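Local coordinates for protein adhesin (Neisseria gonorrhoeae, PDB 6GQ4) that probably acts in adhesion and, as a recombinant antigen, raises murine antibodies with bactericidal activity against gonococci, at residues K11-Y15 with Y81-I86. Sequence-based numbering, arbitrary orientation. Where two conformers were deposited one is given.
Sequences KTVSY and YRKQPI. With NA (sodium ion), chain B.
Tyr15 and Ile86 form the tight end of this contact, where strand 9-16 faces the loop leading into strand 86-89. Ile86 CD1 sits over the centre of the Tyr15 ring, 3.8 Å from its centroid in a CH-pi contact, while Val13 CG1 covers the opposite face nearer the rim. The ring directs its hydroxyl at a sodium ion: Tyr15 OH binds it at 2.6 Å, joined by the loop's backbone oxygens Tyr81 O at 2.4 Å and Gln84 O at 2.6 Å. Sodium, a hard monovalent cation, is well served by neutral hydroxyl and carbonyl oxygens. The other branch of Val13, CG2, lies 3.7 Å from Tyr81 CE2 and over one face of the Arg82 guanidinium.

Toward solvent the packing gives way to long polar chains. Arg82, bent at chi3 (67°), turns back to the strand, and NH1 and NH2 both donate to Thr12 O at 3.2 Å in bent bonds (N-H...O about 140°), NH2 along a lone pair, NH1 from above the carbonyl plane. Two terminal nitrogens allow this end-on grip while NH1 also donates to Tyr81 OH at 2.8 Å; aliphatic Lys11 atoms lie against that hydroxyl.

In this ACP-like domain, Tyr15 OH is hydrogen-bonded to Tyr27 of strand 22-29, whose Phe29 meets Tyr81 edge-to-face; Ile86, already in strand 86-89, pairs through its backbone with Cys100 of strand 95-102, next to strand 9-16 in the antiparallel sheet.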
ATOM      1  N   LYS A  11       2.213  -2.743 -10.362  1.00 13.54           N
ATOM      2  CA  LYS A  11       3.579  -2.825  -9.942  1.00 14.72           C
ATOM      3  C   LYS A  11       3.577  -3.380  -8.506  1.00 13.34           C
ATOM      4  O   LYS A  11       2.709  -3.003  -7.710  1.00 14.11           O
ATOM      5  CB  LYS A  11       4.235  -1.434  -9.984  1.00 17.43           C
ATOM      6  CG  LYS A  11       4.117  -0.640 -11.295  1.00 21.99           C
ATOM      7  CD  LYS A  11       5.146  -0.940 -12.287  1.00 28.47           C
ATOM      8  CE  LYS A  11       4.905  -0.194 -13.581  1.00 32.94           C
ATOM      9  NZ  LYS A  11       5.112  -1.104 -14.730  1.00 41.42           N
ATOM     10  N   THR A  12       4.605  -4.135  -8.149  1.00 14.66           N
ATOM     11  CA  THR A  12       4.662  -4.829  -6.898  1.00 14.93           C
ATOM     12  C   THR A  12       5.899  -4.371  -6.121  1.00 14.28           C
ATOM     13  O   THR A  12       6.983  -4.231  -6.708  1.00 16.35           O
ATOM     14  CB  THR A  12       4.563  -6.346  -7.049  1.00 18.01           C
ATOM     15  OG1 THR A  12       3.325  -6.698  -7.656  1.00 21.27           O
ATOM     16  CG2 THR A  12       4.568  -7.053  -5.723  1.00 20.02           C
ATOM     17  N   VAL A  13       5.713  -4.117  -4.805  1.00 13.40           N
ATOM     18  CA  VAL A  13       6.822  -3.773  -3.917  1.00 15.03           C
ATOM     19  C   VAL A  13       6.865  -4.768  -2.749  1.00 15.37           C
ATOM     20  O   VAL A  13       5.815  -5.101  -2.205  1.00 14.84           O
ATOM     21  CB  VAL A  13       6.768  -2.321  -3.399  1.00 14.74           C
ATOM     22  CG1 VAL A  13       7.971  -1.982  -2.561  1.00 16.79           C
ATOM     23  CG2 VAL A  13       6.655  -1.296  -4.503  1.00 13.94           C
ATOM     24  N   SER A  14       8.082  -5.238  -2.417  1.00 19.64           N
ATOM     25  CA  SER A  14       8.376  -6.093  -1.267  1.00 21.01           C
ATOM     26  C   SER A  14       8.849  -5.217  -0.096  1.00 23.14           C
ATOM     27  O   SER A  14       9.746  -4.362  -0.258  1.00 26.65           O
ATOM     28  CB  SER A  14       9.391  -7.133  -1.615  1.00 24.79           C
ATOM     29  OG  SER A  14       8.816  -8.144  -2.431  1.00 36.55           O
ATOM     30  N   TYR A  15       8.252  -5.435   1.078  1.00 23.29           N
ATOM     31  CA  TYR A  15       8.643  -4.647   2.266  1.00 23.67           C
ATOM     32  C   TYR A  15       9.164  -5.527   3.411  1.00 23.99           C
ATOM     33  O   TYR A  15       8.771  -6.683   3.546  1.00 24.46           O
ATOM     34  CB  TYR A  15       7.444  -3.883   2.812  1.00 19.92           C
ATOM     35  CG  TYR A  15       6.815  -2.961   1.825  1.00 16.16           C
ATOM     36  CD1 TYR A  15       5.849  -3.395   0.942  1.00 16.23           C
ATOM     37  CD2 TYR A  15       7.163  -1.637   1.835  1.00 16.58           C
ATOM     38  CE1 TYR A  15       5.269  -2.526   0.026  1.00 13.79           C
ATOM     39  CE2 TYR A  15       6.601  -0.765   0.927  1.00 14.31           C
ATOM     40  CZ  TYR A  15       5.648  -1.203   0.030  1.00 12.94           C
ATOM     41  OH  TYR A  15       5.097  -0.294  -0.884  1.00 13.63           O
ATOM     42  N   TYR A  81       6.577   5.628  -5.702  1.00 14.68           N
ATOM     43  CA  TYR A  81       5.902   4.564  -4.999  1.00 14.93           C
ATOM     44  C   TYR A  81       6.913   3.585  -4.399  1.00 16.12           C
ATOM     45  O   TYR A  81       6.591   2.923  -3.366  1.00 19.17           O
ATOM     46  CB  TYR A  81       4.828   3.884  -5.839  1.00 15.56           C
ATOM     47  CG  TYR A  81       5.394   2.932  -6.834  1.00 14.04           C
ATOM     48  CD1 TYR A  81       6.066   3.417  -7.957  1.00 13.55           C
ATOM     49  CD2 TYR A  81       5.450   1.569  -6.585  1.00 14.99           C
ATOM     50  CE1 TYR A  81       6.631   2.535  -8.869  1.00 14.28           C
ATOM     51  CE2 TYR A  81       5.991   0.698  -7.504  1.00 16.62           C
ATOM     52  CZ  TYR A  81       6.638   1.186  -8.615  1.00 14.30           C
ATOM     53  OH  TYR A  81       7.228   0.313  -9.486  1.00 17.99           O
ATOM     54  N   ARG A  82       8.097   3.413  -5.014  1.00 14.75           N
ATOM     55  CA  ARG A  82       8.999   2.378  -4.484  1.00 16.75           C
ATOM     56  C   ARG A  82       9.902   2.891  -3.359  1.00 15.40           C
ATOM     57  O   ARG A  82      10.664   2.104  -2.772  1.00 21.10           O
ATOM     58  CB  ARG A  82       9.915   1.783  -5.553  1.00 16.71           C
ATOM     59  CG  ARG A  82       9.252   1.423  -6.875  1.00 21.37           C
ATOM     60  CD  ARG A  82      10.146   0.562  -7.783  1.00 25.66           C
ATOM     61  NE  ARG A  82      10.368  -0.762  -7.229  1.00 26.74           N
ATOM     62  CZ  ARG A  82       9.527  -1.806  -7.297  1.00 27.39           C
ATOM     63  NH1 ARG A  82       8.485  -1.859  -8.139  1.00 21.68           N
ATOM     64  NH2 ARG A  82       9.801  -2.832  -6.519  1.00 24.41           N
ATOM     65  N   LYS A  83       9.781   4.165  -3.003  1.00 16.45           N
ATOM     66  CA  LYS A  83      10.562   4.736  -1.931  1.00 19.64           C
ATOM     67  C   LYS A  83       9.726   4.943  -0.670  1.00 17.23           C
ATOM     68  O   LYS A  83      10.304   5.244   0.367  1.00 20.64           O
ATOM     69  CB  LYS A  83      11.124   6.081  -2.381  1.00 26.46           C
ATOM     70  CG  LYS A  83      12.215   5.994  -3.431  1.00 40.81           C
ATOM     71  CD  LYS A  83      12.912   7.327  -3.690  1.00 49.66           C
ATOM     72  CE  LYS A  83      12.032   8.361  -4.368  1.00 52.91           C
ATOM     73  NZ  LYS A  83      11.847   8.048  -5.801  1.00 58.09           N
ATOM     74  N   GLN A  84       8.397   4.831  -0.739  1.00 15.78           N
ATOM     75  CA  GLN A  84       7.568   5.255   0.417  0.50 17.19           C
ATOM     76  C   GLN A  84       7.462   4.104   1.426  1.00 16.99           C
ATOM     77  O   GLN A  84       7.146   2.952   1.094  1.00 15.75           O
ATOM     78  CB  GLN A  84       6.186   5.747  -0.015  0.50 15.78           C
ATOM     79  CG  GLN A  84       6.209   6.991  -0.908  0.50 17.47           C
ATOM     80  CD  GLN A  84       6.527   8.263  -0.162  0.50 19.19           C
ATOM     81  OE1 GLN A  84       7.350   8.282   0.754  0.50 23.99           O
ATOM     82  NE2 GLN A  84       5.868   9.349  -0.547  0.50 22.95           N
ATOM     83  N   PRO A  85       7.706   4.382   2.719  1.00 17.11           N
ATOM     84  CA  PRO A  85       7.391   3.397   3.739  1.00 17.43           C
ATOM     85  C   PRO A  85       5.868   3.335   3.877  1.00 14.18           C
ATOM     86  O   PRO A  85       5.180   4.332   3.561  1.00 14.85           O
ATOM     87  CB  PRO A  85       8.083   3.904   4.998  1.00 23.20           C
ATOM     88  CG  PRO A  85       8.528   5.291   4.721  1.00 24.34           C
ATOM     89  CD  PRO A  85       8.267   5.616   3.276  1.00 21.20           C
ATOM     90  N   ILE A  86       5.350   2.191   4.344  1.00 15.69           N
ATOM     91  CA  ILE A  86       3.902   1.958   4.540  1.00 16.23           C
ATOM     92  C   ILE A  86       3.634   1.371   5.942  1.00 15.71           C
ATOM     93  O   ILE A  86       4.529   0.841   6.625  1.00 18.24           O
ATOM     94  CB  ILE A  86       3.363   1.028   3.426  1.00 15.43           C
ATOM     95  CG1 ILE A  86       3.827  -0.415   3.633  1.00 15.22           C
ATOM     96  CG2 ILE A  86       3.724   1.540   2.016  1.00 13.13           C
ATOM     97  CD1 ILE A  86       3.047  -1.393   2.822  1.00 15.24           C
TER
HETATM   98 NA    NA B 201       6.594   1.836  -1.188  1.00 27.23          NA
HETATM   99  O   HOH W   1       7.051  -4.335 -10.047  1.00 30.13           O
HETATM  100  O   HOH W   2       5.114   2.396  -0.749  0.50 32.52           O